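Local structure of 1-deoxy-D-xylulose 5-phosphate reductoisomerase (Zymomonas mobilis, 1R0K) at residues L21-E25 against A48-T52; Q32-L36 against T52-A57; L107-L111 against L365-F369; L185-V191 against G342-I346; T353-Y357 against E374-A379. The protein catalyses the NADPH-dependent rearrangement and reduction of 1-deoxy-D-xylulose 5-phosphate to 2-C-methyl-D-erythritol 4-phosphate, an early step of isoprenoid biosynthesis that requires a divalent metal ion. All coordinates share one frame; numbering follows the deposited sequence.

Contact 1. Residues L21-E25 against A48-T52; sequences LDLIE and AAKRT
Arg51 and Glu25 form a two-pronged salt bridge between helix 15-25 and helix 42-51. The guanidinium takes the carboxylate side-on: NE of Arg51 donates to OE2 of Glu25 at 2.7 Å, and NH1 of Arg51 to OE1 of Glu25 at 3.0 Å. Both bonds run nearly straight and use the syn sides of the oxygens, and the two flat groups lie only 19° from coplanar, which fixes the rotation of both. A bend at chi3 (-56°) folds the guanidinium back over its own helix, with CA of Ala48 against one face, toward the rim. These are the first two helices of the Rossmann-type nucleotide-binding domain, packed side by side on one face of its parallel sheet, with Val33 and Leu36 of strand 31-38 beneath Thr52.

The apolar contacts lie alongside the bridge. CD1 of Leu21 meets CB of Ala48 at 3.7 Å, while its other branch faces CG2 of Thr52. That methyl also touches CG of Glu25, at 3.7 Å, so the aliphatic part of the glutamate is packed as well.

Just behind, OG1 and N of Thr52 both donate to O of Ala48, from opposite faces of its carbonyl plane.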
# COMPACT_ATOMS: atom_id res chain seq x y z
N LEU B 21 -7.65 -2.38 -24.68
CA LEU B 21 -8.19 -1.50 -25.72
C LEU B 21 -9.20 -0.51 -25.15
O LEU B 21 -9.26 0.64 -25.59
CB LEU B 21 -8.82 -2.33 -26.84
CG LEU B 21 -7.81 -2.83 -27.88
CD1 LEU B 21 -8.44 -3.85 -28.79
CD2 LEU B 21 -7.30 -1.64 -28.67
N ASP B 22 -9.98 -0.96 -24.18
CA ASP B 22 -10.97 -0.10 -23.54
C ASP B 22 -10.27 1.18 -23.07
O ASP B 22 -10.71 2.29 -23.36
CB ASP B 22 -11.59 -0.82 -22.34
CG ASP B 22 -12.66 0.03 -21.64
OD1 ASP B 22 -13.84 -0.03 -22.04
OD2 ASP B 22 -12.30 0.75 -20.68
N LEU B 23 -9.16 1.02 -22.35
CA LEU B 23 -8.43 2.17 -21.84
C LEU B 23 -7.76 2.99 -22.94
O LEU B 23 -7.72 4.21 -22.88
CB LEU B 23 -7.38 1.73 -20.81
CG LEU B 23 -7.93 1.01 -19.57
CD1 LEU B 23 -6.82 0.83 -18.54
CD2 LEU B 23 -9.07 1.82 -18.98
N ILE B 24 -7.22 2.30 -23.95
CA ILE B 24 -6.57 3.00 -25.06
C ILE B 24 -7.57 3.85 -25.84
O ILE B 24 -7.30 5.01 -26.16
CB ILE B 24 -5.91 1.99 -26.04
CG1 ILE B 24 -4.73 1.30 -25.35
CG2 ILE B 24 -5.44 2.72 -27.30
CD1 ILE B 24 -4.10 0.19 -26.16
N GLU B 25 -8.73 3.28 -26.14
CA GLU B 25 -9.74 3.99 -26.91
C GLU B 25 -10.39 5.18 -26.20
O GLU B 25 -10.99 6.04 -26.85
CB GLU B 25 -10.77 3.00 -27.42
CG GLU B 25 -10.19 2.13 -28.54
CD GLU B 25 -11.19 1.15 -29.10
OE1 GLU B 25 -11.25 0.00 -28.61
OE2 GLU B 25 -11.92 1.54 -30.04
N ALA B 48 -11.26 -3.78 -34.12
CA ALA B 48 -10.40 -3.02 -33.21
C ALA B 48 -9.33 -2.26 -34.00
O ALA B 48 -9.07 -1.08 -33.73
CB ALA B 48 -9.73 -3.96 -32.22
N ALA B 49 -8.73 -2.93 -34.97
CA ALA B 49 -7.69 -2.31 -35.79
C ALA B 49 -8.23 -1.10 -36.54
O ALA B 49 -7.60 -0.04 -36.56
CB ALA B 49 -7.14 -3.34 -36.78
N LYS B 50 -9.40 -1.26 -37.15
CA LYS B 50 -10.01 -0.17 -37.90
C LYS B 50 -10.43 0.99 -36.99
O LYS B 50 -10.27 2.15 -37.35
CB LYS B 50 -11.20 -0.68 -38.70
CG LYS B 50 -10.79 -1.60 -39.85
CD LYS B 50 -11.96 -1.98 -40.74
CE LYS B 50 -12.93 -2.91 -40.04
NZ LYS B 50 -14.01 -3.32 -40.97
N ARG B 51 -10.96 0.67 -35.82
CA ARG B 51 -11.39 1.69 -34.87
C ARG B 51 -10.21 2.56 -34.44
O ARG B 51 -10.29 3.79 -34.48
CB ARG B 51 -11.98 1.07 -33.62
CG ARG B 51 -13.27 0.31 -33.81
CD ARG B 51 -13.97 0.19 -32.47
NE ARG B 51 -13.14 -0.43 -31.45
CZ ARG B 51 -13.00 -1.74 -31.30
NH1 ARG B 51 -12.21 -2.22 -30.34
NH2 ARG B 51 -13.65 -2.58 -32.09
N THR B 52 -9.13 1.90 -34.02
CA THR B 52 -7.94 2.60 -33.55
C THR B 52 -7.01 3.05 -34.66
O THR B 52 -5.94 3.60 -34.39
CB THR B 52 -7.14 1.71 -32.59
OG1 THR B 52 -6.67 0.55 -33.29
CG2 THR B 52 -8.02 1.27 -31.42

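Contact 2. Residues Q32-L36 against T52-A57; sequences QVIAL and TNAKRA
Ala35 and Leu36 pair in parallel with Arg56 and Ala57, where strand 31-38 meets strand 56-59 of a beta-alpha-beta unit; helix 42-51 is its crossover, and Ala54 and Lys55 are the lead-in to the second strand. Asn53, at positive phi, ends the helix in a Schellman motif. Ile34 O then receives the incoming backbone: N of Arg56 reaches it at 3.1 Å, and N of Lys55 adds a weak, bent bond to the same oxygen. One step on, N of Leu36 donates to O of Arg56 at 3.1 Å. At the other end a water takes the N-H of Val33 and donates to O of Thr52 (2.6 Å from the water oxygen), bridging the strand to the helix end where the backbones have parted.

Side chains close the same gap. Val33 has CG1 anti to its backbone N (chi1 179°), which lays that methyl against CB of Ala54 at 3.6 Å and leaves CG2 for Thr52, whose CB it meets at a tight 3.5 Å. Replacing Val33 with alanine removes both methyls and would probably leave a gap against Thr52 and Ala54, with the helix end less firmly seated on the strand. In this Rossmann-type sheet, strand 31-38 lies between strands 5-10 and 56-59, and Leu36 and Ala57 face helix 42-51, both touching Leu45. CD1 of Leu36 also approaches OG1 of Thr52, at 3.9 Å. Ala35 and Arg56 point to the opposite face, where the guanidinium of Arg56 turns outward to a salt bridge with Glu78.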
# COMPACT_ATOMS: atom_id res chain seq x y z
N GLN B 32 -1.24 6.13 -29.81
CA GLN B 32 -1.28 5.81 -31.23
C GLN B 32 -1.01 4.32 -31.38
O GLN B 32 0.07 3.83 -31.06
CB GLN B 32 -0.21 6.61 -31.99
CG GLN B 32 0.13 6.03 -33.35
CD GLN B 32 0.99 6.96 -34.18
OE1 GLN B 32 1.99 7.50 -33.69
NE2 GLN B 32 0.61 7.15 -35.44
N VAL B 33 -2.01 3.59 -31.85
CA VAL B 33 -1.89 2.15 -32.02
C VAL B 33 -1.04 1.75 -33.22
O VAL B 33 -1.34 2.12 -34.35
CB VAL B 33 -3.27 1.49 -32.15
CG1 VAL B 33 -3.11 -0.01 -32.33
CG2 VAL B 33 -4.10 1.79 -30.91
N ILE B 34 0.01 0.98 -32.96
CA ILE B 34 0.88 0.50 -34.02
C ILE B 34 0.34 -0.83 -34.51
O ILE B 34 -0.29 -0.90 -35.57
CB ILE B 34 2.33 0.31 -33.52
CG1 ILE B 34 2.89 1.63 -32.99
CG2 ILE B 34 3.21 -0.20 -34.65
CD1 ILE B 34 2.92 2.74 -34.02
N ALA B 35 0.55 -1.89 -33.74
CA ALA B 35 0.06 -3.20 -34.14
C ALA B 35 -0.87 -3.84 -33.13
O ALA B 35 -0.76 -3.60 -31.93
CB ALA B 35 1.24 -4.13 -34.41
N LEU B 36 -1.80 -4.63 -33.64
CA LEU B 36 -2.73 -5.38 -32.81
C LEU B 36 -2.65 -6.79 -33.36
O LEU B 36 -2.55 -6.97 -34.57
CB LEU B 36 -4.16 -4.86 -32.96
CG LEU B 36 -4.49 -3.44 -32.49
CD1 LEU B 36 -5.99 -3.23 -32.61
CD2 LEU B 36 -4.03 -3.22 -31.04
N THR B 52 -9.13 1.90 -34.02
CA THR B 52 -7.94 2.60 -33.55
C THR B 52 -7.01 3.05 -34.66
O THR B 52 -5.94 3.60 -34.39
CB THR B 52 -7.14 1.71 -32.59
OG1 THR B 52 -6.67 0.55 -33.29
CG2 THR B 52 -8.02 1.27 -31.42
N ASN B 53 -7.41 2.83 -35.91
CA ASN B 53 -6.60 3.23 -37.05
C ASN B 53 -5.20 2.64 -36.88
O ASN B 53 -4.19 3.31 -37.11
CB ASN B 53 -6.51 4.76 -37.11
CG ASN B 53 -5.87 5.26 -38.39
OD1 ASN B 53 -5.48 6.43 -38.49
ND2 ASN B 53 -5.77 4.39 -39.38
N ALA B 54 -5.15 1.37 -36.48
CA ALA B 54 -3.89 0.68 -36.28
C ALA B 54 -3.12 0.59 -37.59
O ALA B 54 -3.72 0.55 -38.67
CB ALA B 54 -4.14 -0.72 -35.72
N LYS B 55 -1.80 0.55 -37.50
CA LYS B 55 -0.97 0.46 -38.69
C LYS B 55 -0.95 -0.96 -39.24
O LYS B 55 -0.85 -1.17 -40.44
CB LYS B 55 0.46 0.92 -38.38
CG LYS B 55 1.38 0.87 -39.59
CD LYS B 55 2.78 1.35 -39.25
CE LYS B 55 3.70 1.22 -40.46
NZ LYS B 55 5.10 1.64 -40.14
N ARG B 56 -1.06 -1.93 -38.35
CA ARG B 56 -1.04 -3.32 -38.78
C ARG B 56 -1.82 -4.23 -37.84
O ARG B 56 -1.86 -4.00 -36.64
CB ARG B 56 0.41 -3.81 -38.88
CG ARG B 56 0.56 -5.24 -39.35
CD ARG B 56 2.02 -5.64 -39.40
NE ARG B 56 2.80 -4.71 -40.20
CZ ARG B 56 4.12 -4.77 -40.35
NH1 ARG B 56 4.81 -5.74 -39.76
NH2 ARG B 56 4.75 -3.86 -41.09
N ALA B 57 -2.43 -5.26 -38.41
CA ALA B 57 -3.19 -6.24 -37.64
C ALA B 57 -2.65 -7.61 -38.03
O ALA B 57 -2.52 -7.93 -39.21
CB ALA B 57 -4.67 -6.15 -37.98
O HOH W 1 -4.45 4.70 -32.52

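Contact 3. Residues L107-L111 against L365-F369; sequences LKATL and LEDVF
Leu107 and Lys108 meet Leu365, Glu366 and Phe369 where two nearly antiparallel helix starts pack together, joining the nucleotide-binding domain to the long C-terminal helix. The short axes stand 11.6 Å apart at 156°, so long side chains fill the space between them. Leu365 reaches across with CD1 against CD2 of Leu111, a tight 3.4 Å, as the two leucines slide past each other; its CD2 leans toward CB of Leu107. Putting an alanine at Leu365 would probably open a gap against Leu107 and Leu111 and leave the latter's CD2 without its close partner. Leu107 sends CD1 on to CE2 of Phe369 at 3.6 Å, with CG1 of Val368 nearby.

Beside this, Lys108 bends at chi2 (-70°) to run alongside Leu365 in the opposite direction, and its CE meets the edge of the Phe369 ring in plane, 4.0 Å from CE1. NZ of Lys108 ends in a salt bridge to the syn side of OE2 of Glu366; the modelled 2.5 Å is unusually short and no measure of strength.

Around the pair, Met135 of helix 132-142 backs Leu107 and Leu111, Leu134 covers Val368, helix 126-129 touches Leu107, and Val87 of helix 83-90 lies against Lys108.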
# COMPACT_ATOMS: atom_id res chain seq x y z
N LEU B 107 6.02 -16.53 -26.43
CA LEU B 107 7.40 -16.29 -26.00
C LEU B 107 8.25 -15.47 -26.98
O LEU B 107 8.89 -14.49 -26.58
CB LEU B 107 8.10 -17.62 -25.71
CG LEU B 107 7.61 -18.42 -24.50
CD1 LEU B 107 8.40 -19.72 -24.40
CD2 LEU B 107 7.77 -17.60 -23.22
N LYS B 108 8.26 -15.88 -28.24
CA LYS B 108 9.05 -15.21 -29.27
C LYS B 108 8.75 -13.72 -29.43
O LYS B 108 9.66 -12.90 -29.46
CB LYS B 108 8.86 -15.90 -30.62
CG LYS B 108 9.68 -17.16 -30.79
CD LYS B 108 11.15 -16.83 -30.92
CE LYS B 108 11.97 -18.06 -31.27
NZ LYS B 108 13.40 -17.71 -31.47
N ALA B 109 7.47 -13.38 -29.54
CA ALA B 109 7.08 -11.98 -29.70
C ALA B 109 7.36 -11.20 -28.43
O ALA B 109 7.79 -10.04 -28.48
CB ALA B 109 5.59 -11.89 -30.06
N THR B 110 7.12 -11.83 -27.29
CA THR B 110 7.34 -11.18 -26.00
C THR B 110 8.82 -10.83 -25.85
O THR B 110 9.17 -9.71 -25.49
CB THR B 110 6.89 -12.10 -24.84
OG1 THR B 110 5.48 -12.33 -24.95
CG2 THR B 110 7.17 -11.46 -23.49
N LEU B 111 9.69 -11.79 -26.13
CA LEU B 111 11.12 -11.55 -26.03
C LEU B 111 11.54 -10.46 -27.01
O LEU B 111 12.34 -9.59 -26.68
CB LEU B 111 11.91 -12.82 -26.31
CG LEU B 111 13.43 -12.65 -26.28
CD1 LEU B 111 13.86 -11.93 -25.02
CD2 LEU B 111 14.10 -14.02 -26.37
N LEU B 365 15.47 -19.37 -26.13
CA LEU B 365 14.07 -19.77 -26.20
C LEU B 365 13.97 -21.14 -26.89
O LEU B 365 13.08 -21.93 -26.59
CB LEU B 365 13.23 -18.74 -26.98
CG LEU B 365 12.89 -17.44 -26.25
CD1 LEU B 365 11.99 -16.58 -27.14
CD2 LEU B 365 12.20 -17.75 -24.93
N GLU B 366 14.90 -21.41 -27.80
CA GLU B 366 14.90 -22.69 -28.50
C GLU B 366 15.03 -23.83 -27.50
O GLU B 366 14.39 -24.87 -27.66
CB GLU B 366 16.04 -22.74 -29.52
CG GLU B 366 15.84 -21.79 -30.70
CD GLU B 366 15.60 -20.34 -30.28
OE1 GLU B 366 16.48 -19.74 -29.62
OE2 GLU B 366 14.52 -19.81 -30.60
N ASP B 367 15.85 -23.64 -26.46
CA ASP B 367 16.02 -24.67 -25.43
C ASP B 367 14.72 -24.82 -24.63
O ASP B 367 14.33 -25.93 -24.27
CB ASP B 367 17.16 -24.31 -24.46
CG ASP B 367 18.53 -24.36 -25.12
OD1 ASP B 367 18.70 -25.07 -26.12
OD2 ASP B 367 19.45 -23.70 -24.60
N VAL B 368 14.07 -23.70 -24.34
CA VAL B 368 12.83 -23.72 -23.58
C VAL B 368 11.78 -24.56 -24.32
O VAL B 368 11.15 -25.43 -23.73
CB VAL B 368 12.29 -22.30 -23.35
CG1 VAL B 368 10.93 -22.35 -22.64
CG2 VAL B 368 13.29 -21.50 -22.52
N PHE B 369 11.60 -24.29 -25.61
CA PHE B 369 10.63 -25.03 -26.41
C PHE B 369 10.95 -26.52 -26.38
O PHE B 369 10.05 -27.36 -26.26
CB PHE B 369 10.66 -24.54 -27.86
CG PHE B 369 10.16 -23.14 -28.03
CD1 PHE B 369 10.85 -22.24 -28.84
CD2 PHE B 369 9.00 -22.72 -27.40
CE1 PHE B 369 10.38 -20.95 -29.02
CE2 PHE B 369 8.52 -21.43 -27.57
CZ PHE B 369 9.22 -20.54 -28.38

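Contact 4. Residues L185-V191 against G342-I346; sequences LAEMATV and GFLDI
Leu344 and Phe343 lodge side by side against the helical turn 185-188 and the bend that follows it, and the close packing is all on their side chains. Leu344 pushes CD1 up to O of Leu185 at 3.4 Å and on to CB of Ala189, while CD2 lies 3.9 Å from CB of Met188. CD2 of Leu185 closes over both methyls from across.

A chi1 of -179° points the Phe343 ring away from its own N-H and brings it up against both Met188 and Val191. Its CB comes within 3.4 Å of O of Met188, and CB of Val191 stands 4.0 Å from CB of Phe343. SD of Met188 lies at the ring edge, 5.2 Å from the Phe343 centroid and 75° off the normal: a Met-aromatic contact in which sulfur meets the rim. Phe180 adds an edge-to-face ring partner.

Phe343, Met188 and Val191 are buried; the looser side runs past exposed Ala189, where the backbones share no direct hydrogen bond and are joined through water. One water donates to O of Ala189 and O of Val191 and accepts from N of Phe343, 2.9 Å from the water oxygen; a second donates to O of Ala189 and takes the N-H of Leu344.

The 185-191 side is a single helical turn running into a type I beta turn, Met188 to Val191. It packs on the lead-in to helix 345-356, thereby tying the middle part of the chain to the C-terminal helices.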
# COMPACT_ATOMS: atom_id res chain seq x y z
N LEU B 185 -8.20 -33.76 1.56
CA LEU B 185 -7.51 -34.51 0.52
C LEU B 185 -8.37 -35.70 0.13
O LEU B 185 -8.45 -36.06 -1.04
CB LEU B 185 -6.16 -35.02 1.04
CG LEU B 185 -4.91 -34.22 0.73
CD1 LEU B 185 -3.74 -34.82 1.48
CD2 LEU B 185 -4.64 -34.21 -0.77
N ALA B 186 -9.00 -36.31 1.12
CA ALA B 186 -9.85 -37.47 0.87
C ALA B 186 -10.98 -37.14 -0.09
O ALA B 186 -11.26 -37.91 -1.00
CB ALA B 186 -10.41 -38.01 2.19
N GLU B 187 -11.64 -36.01 0.10
CA GLU B 187 -12.72 -35.67 -0.81
C GLU B 187 -12.14 -35.27 -2.16
O GLU B 187 -12.65 -35.68 -3.21
CB GLU B 187 -13.59 -34.53 -0.28
CG GLU B 187 -14.90 -34.40 -1.06
CD GLU B 187 -15.70 -33.15 -0.73
OE1 GLU B 187 -15.55 -32.62 0.39
OE2 GLU B 187 -16.49 -32.72 -1.59
N MET B 188 -11.06 -34.49 -2.15
CA MET B 188 -10.45 -34.06 -3.40
C MET B 188 -10.13 -35.26 -4.30
O MET B 188 -10.20 -35.16 -5.53
CB MET B 188 -9.19 -33.23 -3.13
CG MET B 188 -9.48 -31.80 -2.71
SD MET B 188 -8.04 -30.69 -2.74
CE MET B 188 -7.34 -30.98 -1.13
N ALA B 189 -9.79 -36.38 -3.69
CA ALA B 189 -9.48 -37.59 -4.45
C ALA B 189 -10.62 -37.97 -5.38
O ALA B 189 -10.39 -38.53 -6.45
CB ALA B 189 -9.18 -38.74 -3.50
N THR B 190 -11.85 -37.65 -4.99
CA THR B 190 -13.04 -38.01 -5.78
C THR B 190 -13.54 -36.92 -6.72
O THR B 190 -14.48 -37.15 -7.48
CB THR B 190 -14.23 -38.37 -4.87
OG1 THR B 190 -14.79 -37.17 -4.32
CG2 THR B 190 -13.77 -39.25 -3.73
N VAL B 191 -12.94 -35.75 -6.68
CA VAL B 191 -13.39 -34.66 -7.54
C VAL B 191 -13.39 -35.01 -9.03
O VAL B 191 -12.39 -35.51 -9.57
CB VAL B 191 -12.54 -33.39 -7.30
CG1 VAL B 191 -12.88 -32.32 -8.33
CG2 VAL B 191 -12.81 -32.87 -5.90
N GLY B 342 -7.06 -39.22 -11.76
CA GLY B 342 -7.85 -38.57 -10.74
C GLY B 342 -7.35 -37.16 -10.49
O GLY B 342 -6.27 -36.79 -10.94
N PHE B 343 -8.14 -36.36 -9.78
CA PHE B 343 -7.79 -34.98 -9.47
C PHE B 343 -6.43 -34.85 -8.79
O PHE B 343 -5.61 -34.00 -9.16
CB PHE B 343 -8.86 -34.34 -8.58
CG PHE B 343 -8.59 -32.91 -8.22
CD1 PHE B 343 -8.78 -31.89 -9.16
CD2 PHE B 343 -8.16 -32.56 -6.95
CE1 PHE B 343 -8.54 -30.55 -8.83
CE2 PHE B 343 -7.91 -31.23 -6.61
CZ PHE B 343 -8.10 -30.22 -7.55
N LEU B 344 -6.18 -35.70 -7.79
CA LEU B 344 -4.92 -35.65 -7.06
C LEU B 344 -3.74 -36.22 -7.82
O LEU B 344 -2.59 -36.05 -7.41
CB LEU B 344 -5.06 -36.37 -5.72
CG LEU B 344 -6.07 -35.75 -4.75
CD1 LEU B 344 -6.06 -36.52 -3.42
CD2 LEU B 344 -5.71 -34.29 -4.50
N ASP B 345 -4.01 -36.89 -8.94
CA ASP B 345 -2.94 -37.46 -9.75
C ASP B 345 -2.22 -36.37 -10.54
O ASP B 345 -1.10 -36.58 -11.02
CB ASP B 345 -3.47 -38.52 -10.72
CG ASP B 345 -3.94 -39.78 -10.02
OD1 ASP B 345 -3.28 -40.22 -9.06
OD2 ASP B 345 -4.97 -40.35 -10.45
N ILE B 346 -2.86 -35.22 -10.69
CA ILE B 346 -2.26 -34.12 -11.44
C ILE B 346 -0.92 -33.74 -10.82
O ILE B 346 0.12 -33.80 -11.49
CB ILE B 346 -3.18 -32.88 -11.46
CG1 ILE B 346 -4.47 -33.22 -12.21
CG2 ILE B 346 -2.47 -31.72 -12.14
CD1 ILE B 346 -5.56 -32.18 -12.08
O HOH W 2 -10.80 -37.32 -9.08
O HOH W 3 -7.58 -38.43 -7.41

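Contact 5. Residues T353-Y357 against E374-A379; sequences TLDHY and EARIQA
Tyr357, Gln378 and Thr353 carry most of this contact, with Tyr357 laid across the start of the 374-379 segment. Its ring extends straight out from the end of helix 345-356. There the aliphatic part of Glu374 crosses the phenol end at about a right angle: CG of Glu374 is 3.4 Å from CZ of Tyr357, and CB of Glu374 is 3.3 Å from OH of the same tyrosine. The carboxylate itself leads away. Further along the ring, CD2 of Tyr357 meets CB of Ala375 at 4.1 Å.

Gln378 fills the corner between Tyr357 and His356. Bent at chi2 (-89°), it turns its amide so that NE2 lies 3.8 Å from CD1 of Tyr357 and 3.6 Å from ND1 of His356. The amide nitrogen reaches the imidazole at its edge, near the ring plane, with the two planes 85° apart. ND1 is covered here without finding a polar partner, so this pair is packing of polar groups rather than a bond.

Thr353 sits one turn back, where the CA atoms of the two segments come nearest, Thr353 to Ala379 at 5.4 Å. OG1 of Thr353 touches CA of Ala379 at 3.4 Å while giving its hydrogen bond to O of Ile349 in its own helix, and CG2 approaches O of Ala375.

Ala327 and Ala328 of helix 321-337 touch Ala375 and Thr353 respectively, making this part of a C-terminal bundle in which helices 345-356 and 365-385, consecutive in the chain, pack as a helical hairpin.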
# COMPACT_ATOMS: atom_id res chain seq x y z
N THR B 353 7.36 -36.33 -13.07
CA THR B 353 8.06 -35.79 -14.22
C THR B 353 9.27 -34.96 -13.77
O THR B 353 10.36 -35.08 -14.33
CB THR B 353 7.12 -34.91 -15.07
OG1 THR B 353 5.94 -35.66 -15.40
CG2 THR B 353 7.81 -34.48 -16.37
N LEU B 354 9.08 -34.14 -12.74
CA LEU B 354 10.16 -33.31 -12.23
C LEU B 354 11.34 -34.14 -11.73
O LEU B 354 12.49 -33.68 -11.78
CB LEU B 354 9.67 -32.42 -11.08
CG LEU B 354 8.86 -31.18 -11.47
CD1 LEU B 354 8.26 -30.55 -10.22
CD2 LEU B 354 9.76 -30.18 -12.19
N ASP B 355 11.07 -35.34 -11.25
CA ASP B 355 12.13 -36.21 -10.77
C ASP B 355 12.82 -36.97 -11.90
O ASP B 355 14.03 -37.16 -11.87
CB ASP B 355 11.60 -37.23 -9.76
CG ASP B 355 11.17 -36.59 -8.45
OD1 ASP B 355 11.83 -35.63 -8.00
OD2 ASP B 355 10.17 -37.06 -7.87
N HIS B 356 12.05 -37.37 -12.90
CA HIS B 356 12.57 -38.16 -14.02
C HIS B 356 13.27 -37.38 -15.13
O HIS B 356 14.24 -37.86 -15.71
CB HIS B 356 11.42 -38.99 -14.61
CG HIS B 356 11.86 -39.97 -15.66
ND1 HIS B 356 12.28 -39.58 -16.91
CD2 HIS B 356 11.92 -41.32 -15.65
CE1 HIS B 356 12.58 -40.64 -17.63
NE2 HIS B 356 12.38 -41.72 -16.88
N TYR B 357 12.77 -36.18 -15.44
CA TYR B 357 13.35 -35.38 -16.51
C TYR B 357 14.00 -34.11 -15.96
O TYR B 357 13.31 -33.19 -15.52
CB TYR B 357 12.27 -35.02 -17.53
CG TYR B 357 12.77 -34.17 -18.68
CD1 TYR B 357 13.84 -34.58 -19.47
CD2 TYR B 357 12.17 -32.94 -18.97
CE1 TYR B 357 14.30 -33.80 -20.53
CE2 TYR B 357 12.61 -32.16 -20.03
CZ TYR B 357 13.68 -32.59 -20.80
OH TYR B 357 14.11 -31.81 -21.85
N GLU B 374 9.75 -31.96 -24.57
CA GLU B 374 10.19 -33.20 -23.94
C GLU B 374 9.44 -33.47 -22.63
O GLU B 374 9.02 -34.60 -22.38
CB GLU B 374 11.70 -33.14 -23.68
CG GLU B 374 12.34 -34.48 -23.34
CD GLU B 374 12.10 -35.54 -24.39
OE1 GLU B 374 12.07 -35.20 -25.60
OE2 GLU B 374 11.95 -36.73 -24.02
N ALA B 375 9.29 -32.44 -21.80
CA ALA B 375 8.58 -32.59 -20.53
C ALA B 375 7.17 -33.13 -20.77
O ALA B 375 6.70 -34.00 -20.05
CB ALA B 375 8.52 -31.26 -19.79
N ARG B 376 6.51 -32.59 -21.80
CA ARG B 376 5.16 -33.02 -22.17
C ARG B 376 5.13 -34.50 -22.53
O ARG B 376 4.23 -35.23 -22.13
CB ARG B 376 4.65 -32.20 -23.36
CG ARG B 376 4.17 -30.80 -23.01
CD ARG B 376 3.99 -29.95 -24.26
NE ARG B 376 3.33 -28.68 -23.94
CZ ARG B 376 2.02 -28.53 -23.79
NH1 ARG B 376 1.21 -29.58 -23.94
NH2 ARG B 376 1.51 -27.35 -23.47
N ILE B 377 6.12 -34.93 -23.31
CA ILE B 377 6.18 -36.33 -23.72
C ILE B 377 6.46 -37.24 -22.52
O ILE B 377 5.85 -38.30 -22.38
CB ILE B 377 7.26 -36.52 -24.80
CG1 ILE B 377 6.81 -35.82 -26.09
CG2 ILE B 377 7.52 -38.00 -25.04
CD1 ILE B 377 7.84 -35.84 -27.19
N GLN B 378 7.39 -36.83 -21.66
CA GLN B 378 7.74 -37.61 -20.48
C GLN B 378 6.57 -37.70 -19.50
O GLN B 378 6.31 -38.76 -18.91
CB GLN B 378 8.93 -36.97 -19.78
CG GLN B 378 10.18 -36.92 -20.63
CD GLN B 378 11.03 -38.15 -20.48
OE1 GLN B 378 10.54 -39.28 -20.65
NE2 GLN B 378 12.30 -37.96 -20.15
N ALA B 379 5.86 -36.59 -19.32
CA ALA B 379 4.72 -36.55 -18.42
C ALA B 379 3.64 -37.51 -18.93
O ALA B 379 3.07 -38.29 -18.15
CB ALA B 379 4.16 -35.13 -18.33

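Overall arrangement
Contacts 1 and 2 form one unit in the nucleotide-binding domain: they share Thr52, their centres are 8 Å apart, and a probable hydrogen bond links O of Ala49 to N of Ala54 (2.8 Å). Contact 3, its centre about 24 Å from that of contact 2, carries that domain over to helix 365-385. Contacts 3 and 5 both use this helix, their centres 19 Å apart. Contacts 4 and 5 both use helix 345-356, with 21 Å between centres. Contacts 1 and 4 stand 44 Å apart between centres, on opposite sides of the chain's centre. The Leu107 side chain lies about 4 Å from those of Asn124 and Glu126, predicted NADPH ligands; that of Phe343 is about 9 Å from that of Ser212, predicted to bind substrate.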